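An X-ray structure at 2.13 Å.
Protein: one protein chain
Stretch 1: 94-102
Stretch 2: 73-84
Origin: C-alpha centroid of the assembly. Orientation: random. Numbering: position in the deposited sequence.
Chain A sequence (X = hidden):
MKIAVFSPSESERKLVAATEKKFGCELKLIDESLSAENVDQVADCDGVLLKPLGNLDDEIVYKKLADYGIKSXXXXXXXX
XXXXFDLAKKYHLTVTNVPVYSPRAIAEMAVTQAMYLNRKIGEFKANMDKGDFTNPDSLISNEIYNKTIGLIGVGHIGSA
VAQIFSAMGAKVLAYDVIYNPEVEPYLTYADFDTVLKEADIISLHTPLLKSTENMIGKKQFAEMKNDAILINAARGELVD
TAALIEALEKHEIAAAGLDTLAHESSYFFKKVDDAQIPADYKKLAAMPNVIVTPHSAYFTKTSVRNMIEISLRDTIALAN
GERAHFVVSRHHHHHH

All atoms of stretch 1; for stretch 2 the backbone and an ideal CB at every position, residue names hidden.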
# COMPACT_ATOMS: atom_id res chain seq x y z
N THR A 94 -41.37 -10.00 -1.52
CA THR A 94 -40.14 -9.19 -1.59
C THR A 94 -39.14 -9.96 -2.50
O THR A 94 -39.18 -11.19 -2.54
CB THR A 94 -39.49 -8.86 -0.19
OG1 THR A 94 -40.40 -8.14 0.66
CG2 THR A 94 -38.20 -8.03 -0.35
N VAL A 95 -38.32 -9.24 -3.26
CA VAL A 95 -37.22 -9.82 -4.06
C VAL A 95 -35.88 -9.23 -3.58
O VAL A 95 -35.73 -8.00 -3.50
CB VAL A 95 -37.41 -9.56 -5.58
CG1 VAL A 95 -36.44 -10.38 -6.44
CG2 VAL A 95 -38.86 -9.87 -5.97
N THR A 96 -34.94 -10.10 -3.21
CA THR A 96 -33.60 -9.65 -2.86
C THR A 96 -32.61 -10.26 -3.83
O THR A 96 -32.92 -11.23 -4.56
CB THR A 96 -33.14 -10.03 -1.40
OG1 THR A 96 -33.08 -11.46 -1.24
CG2 THR A 96 -34.05 -9.40 -0.34
N ASN A 97 -31.40 -9.69 -3.83
CA ASN A 97 -30.36 -10.21 -4.68
C ASN A 97 -29.01 -10.00 -4.03
O ASN A 97 -28.91 -9.37 -2.96
CB ASN A 97 -30.43 -9.50 -6.06
CG ASN A 97 -29.93 -8.07 -6.01
OD1 ASN A 97 -29.86 -7.43 -4.94
ND2 ASN A 97 -29.56 -7.55 -7.18
N VAL A 98 -27.97 -10.47 -4.72
CA VAL A 98 -26.58 -10.23 -4.32
C VAL A 98 -25.83 -9.35 -5.36
O VAL A 98 -25.26 -9.83 -6.36
CB VAL A 98 -25.83 -11.54 -3.98
CG1 VAL A 98 -24.46 -11.23 -3.42
CG2 VAL A 98 -26.63 -12.33 -2.95
N PRO A 99 -25.89 -8.05 -5.14
CA PRO A 99 -25.15 -7.08 -5.95
C PRO A 99 -23.63 -7.16 -5.82
O PRO A 99 -22.93 -6.95 -6.79
CB PRO A 99 -25.68 -5.73 -5.45
CG PRO A 99 -26.28 -6.01 -4.13
CD PRO A 99 -26.82 -7.39 -4.23
N VAL A 100 -23.12 -7.43 -4.63
CA VAL A 100 -21.68 -7.38 -4.38
C VAL A 100 -21.13 -8.73 -3.91
O VAL A 100 -21.06 -8.97 -2.71
CB VAL A 100 -21.38 -6.30 -3.32
CG1 VAL A 100 -19.93 -6.28 -2.92
CG2 VAL A 100 -21.81 -4.93 -3.83
N TYR A 101 -20.78 -9.62 -4.85
CA TYR A 101 -20.22 -10.94 -4.53
C TYR A 101 -18.85 -10.91 -3.84
O TYR A 101 -18.71 -11.25 -2.67
CB TYR A 101 -19.83 -11.61 -5.84
CG TYR A 101 -20.87 -11.93 -6.87
CD1 TYR A 101 -22.21 -12.07 -6.56
CD2 TYR A 101 -20.48 -12.16 -8.18
CE1 TYR A 101 -23.14 -12.40 -7.54
CE2 TYR A 101 -21.39 -12.50 -9.16
CZ TYR A 101 -22.72 -12.62 -8.83
OH TYR A 101 -23.60 -12.96 -9.81
N SER A 102 -17.87 -10.40 -4.57
CA SER A 102 -16.59 -9.97 -4.06
C SER A 102 -15.95 -9.04 -5.08
O SER A 102 -15.43 -9.53 -6.08
CB SER A 102 -15.69 -11.17 -3.78
OG SER A 102 -14.33 -10.83 -3.67
N UNK A 73 -38.14 -13.88 -2.46
CA UNK A 73 -37.27 -14.64 -3.39
C UNK A 73 -35.80 -14.14 -3.28
O UNK A 73 -35.45 -12.98 -3.68
CB UNK A 73 -37.77 -14.50 -4.83
N UNK A 74 -34.95 -15.01 -2.74
CA UNK A 74 -33.52 -14.71 -2.56
C UNK A 74 -32.73 -15.14 -3.78
O UNK A 74 -32.30 -16.30 -3.90
CB UNK A 74 -32.97 -15.40 -1.31
N UNK A 75 -32.58 -14.22 -4.72
CA UNK A 75 -31.60 -14.34 -5.79
C UNK A 75 -30.24 -14.48 -5.18
O UNK A 75 -29.87 -13.66 -4.31
CB UNK A 75 -31.65 -13.14 -6.74
N UNK A 76 -29.48 -15.49 -5.62
CA UNK A 76 -28.07 -15.66 -5.15
C UNK A 76 -27.13 -14.88 -6.05
O UNK A 76 -25.92 -14.72 -5.74
CB UNK A 76 -27.66 -17.14 -5.13
N UNK A 77 -27.69 -14.42 -7.17
CA UNK A 77 -26.98 -13.68 -8.19
C UNK A 77 -27.39 -12.21 -8.20
O UNK A 77 -28.24 -11.76 -7.40
CB UNK A 77 -27.23 -14.31 -9.56
N UNK A 78 -26.73 -11.49 -9.09
CA UNK A 78 -26.96 -10.08 -9.28
C UNK A 78 -28.12 -9.78 -10.23
O UNK A 78 -28.92 -8.91 -9.94
CB UNK A 78 -25.68 -9.42 -9.80
N UNK A 79 -28.21 -10.51 -11.35
CA UNK A 79 -29.21 -10.21 -12.36
C UNK A 79 -30.61 -10.62 -11.95
O UNK A 79 -30.80 -11.73 -11.48
CB UNK A 79 -28.84 -10.90 -13.68
N UNK A 80 -31.58 -9.73 -12.14
CA UNK A 80 -32.98 -10.00 -11.82
C UNK A 80 -33.86 -10.09 -13.04
O UNK A 80 -35.08 -10.14 -12.93
CB UNK A 80 -33.52 -8.92 -10.89
N UNK A 81 -33.23 -10.08 -14.21
CA UNK A 81 -33.96 -10.17 -15.47
C UNK A 81 -35.05 -11.26 -15.50
O UNK A 81 -36.16 -11.00 -15.97
CB UNK A 81 -32.96 -10.43 -16.60
N UNK A 82 -34.76 -12.47 -14.99
CA UNK A 82 -35.74 -13.59 -15.08
C UNK A 82 -36.85 -13.53 -14.01
O UNK A 82 -37.71 -14.42 -13.97
CB UNK A 82 -35.00 -14.92 -14.95
N UNK A 83 -36.83 -12.52 -13.15
CA UNK A 83 -37.92 -12.33 -12.21
C UNK A 83 -38.98 -11.44 -12.84
O UNK A 83 -38.72 -10.27 -13.12
CB UNK A 83 -37.41 -11.73 -10.90
N UNK A 84 -40.16 -12.01 -13.04
CA UNK A 84 -41.35 -11.25 -13.40
C UNK A 84 -41.86 -10.49 -12.15
O UNK A 84 -42.69 -11.02 -11.39
CB UNK A 84 -42.43 -12.18 -13.96

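Position 73 pairs with Val95 in a parallel bridge, CA to CA 4.9 Å. Its N donates to Thr94 O (2.9 Å, 154°), and its O accepts from Thr96 N (3.0 Å, 163°). The ideal CB lies on the same sheet face as the Val95 side chain, 4.6 Å from Val95 CG1, with extended phi/psi of -118/111. A beta-branched or other apolar residue suits this; valine, isoleucine and leucine are all plausible. The residue is Ile73, with chi1 m and chi2 t; its side chain lies on the Val95 face of the sheet, and its nearest approach to stretch 1 is Ile73 CB to Thr94 O, 4.3 Å.

Position 74 bridges Thr96 at a CA-CA distance of 5.1 Å, and its CB direction falls on the face that carries the Thr96 side chain. The ideal CB would stand 3.9 Å from Thr96 OG1, so a small residue such as alanine, serine or glycine fits most easily; phi/psi of -90/90 does not require glycine. Gly74 is found, and its CA lies 3.5 Å from Thr96 OG1.

At position 75 the N donates to Thr96 O (3.0 Å, 137°), continuing the ladder, and the O receives a CA-H...O contact from Asn97 CA at 3.5 Å. CA-to-CB points toward stretch 1, and the ideal CB is a tight 3.2 Å from Thr96 O. Val95 CG1 offers an apolar surface nearby, which favours a flexible aliphatic chain, leucine or methionine. Leu75 sends CD2 to within 3.8 Å of both Val95 CG1 and Asn97 CB. A water donates to Leu75 O (2.6 Å) and is hydrogen-bonded to Thr96 OG1 (2.7 Å), so it links the two stretches.

Position 76 turns its CB away, 5.4 Å from Val98 CG2, so stretch 1 hardly restricts it and a long or polar chain is possible. Arg76 has its guanidinium bonded elsewhere in the structure.

Position 77 accepts from Val98 N through its O (3.0 Å, 166°), whatever its side chain. CB points away overall, yet its ideal position is 3.9 Å from Tyr101 OH; aliphatic or modest polar residues would suit. In Ile77, CB lies 3.8 Å from Tyr101 OH, and CA meets the ring edge.

Position 78 has a sideways CB, ideally 3.5 Å from Val98 O, 4.1 Å from Tyr101 OH and 4.5 Å from Pro99 CA. Its O accepts from Asn97 ND2 (3.1 Å, 155°). A compact apolar residue could touch Pro99 and the Tyr101 ring: Val78 places CG2 3.9 Å from Pro99 CA and CG1 4.4 Å from Tyr101 CZ.

Position 79 points away with nothing of stretch 1 within 5.5 Å of the ideal CB, leaving the choice wide; it is Gly79. Position 80 points toward stretch 1 but at a distance, allowing a small or medium residue; Thr80 brings CG2 4.4 Å from Asn97 ND2. It opens a type I turn, closed by a hydrogen bond from the N of position 83 to Thr80 O. Positions 81 and 82, within that turn and out of reach, admit polar residues: Asn81 and Thr82.

Position 83 points toward Val95 CG1, 4.8 Å from the ideal CB, favouring an aliphatic. Ile83 sets CG2 4.3 Å from Val95 CG2. Position 84 is out of reach of stretch 1, which leaves its choice open; Asp84 is found, at the N-cap before a helix, its side chain capping a backbone N just past the stretch.

Stretch 2 (73-84) IGLRIVGTNTID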
# COMPACT_ATOMS: atom_id res chain seq x y z
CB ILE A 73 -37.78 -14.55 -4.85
CG1 ILE A 73 -39.16 -15.18 -4.98
CG2 ILE A 73 -36.83 -15.27 -5.81
CD1 ILE A 73 -39.88 -14.78 -6.26
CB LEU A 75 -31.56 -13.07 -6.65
CG LEU A 75 -32.52 -12.96 -7.80
CD1 LEU A 75 -33.60 -14.01 -7.85
CD2 LEU A 75 -33.11 -11.56 -7.74
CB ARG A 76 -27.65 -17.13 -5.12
CG ARG A 76 -28.47 -17.98 -4.14
CD ARG A 76 -27.73 -19.26 -3.79
NE ARG A 76 -27.34 -20.14 -4.92
CZ ARG A 76 -28.18 -20.91 -5.61
NH1 ARG A 76 -27.73 -21.70 -6.58
NH2 ARG A 76 -29.50 -20.89 -5.34
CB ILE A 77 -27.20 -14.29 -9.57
CG1 ILE A 77 -28.66 -14.17 -9.98
CG2 ILE A 77 -26.77 -15.74 -9.54
CD1 ILE A 77 -28.92 -14.84 -11.31
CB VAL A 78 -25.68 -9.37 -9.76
CG1 VAL A 78 -25.28 -9.83 -11.15
CG2 VAL A 78 -25.86 -7.86 -9.70
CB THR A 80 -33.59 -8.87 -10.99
OG1 THR A 80 -33.35 -7.64 -11.67
CG2 THR A 80 -32.97 -8.82 -9.60
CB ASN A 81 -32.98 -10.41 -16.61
CG ASN A 81 -32.11 -11.63 -16.37
OD1 ASN A 81 -32.46 -12.73 -16.79
ND2 ASN A 81 -30.99 -11.44 -15.65
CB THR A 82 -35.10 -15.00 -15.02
OG1 THR A 82 -34.71 -15.29 -13.68
CG2 THR A 82 -33.90 -15.15 -15.97
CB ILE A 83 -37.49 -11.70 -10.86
CG1 ILE A 83 -36.39 -12.53 -10.18
CG2 ILE A 83 -38.69 -11.57 -9.91
CD1 ILE A 83 -36.87 -13.85 -9.60
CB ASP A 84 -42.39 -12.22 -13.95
CG ASP A 84 -43.54 -11.52 -14.59
OD1 ASP A 84 -44.04 -10.53 -14.02
OD2 ASP A 84 -43.96 -11.99 -15.66
O HOH W 1 -30.91 -12.70 -2.16
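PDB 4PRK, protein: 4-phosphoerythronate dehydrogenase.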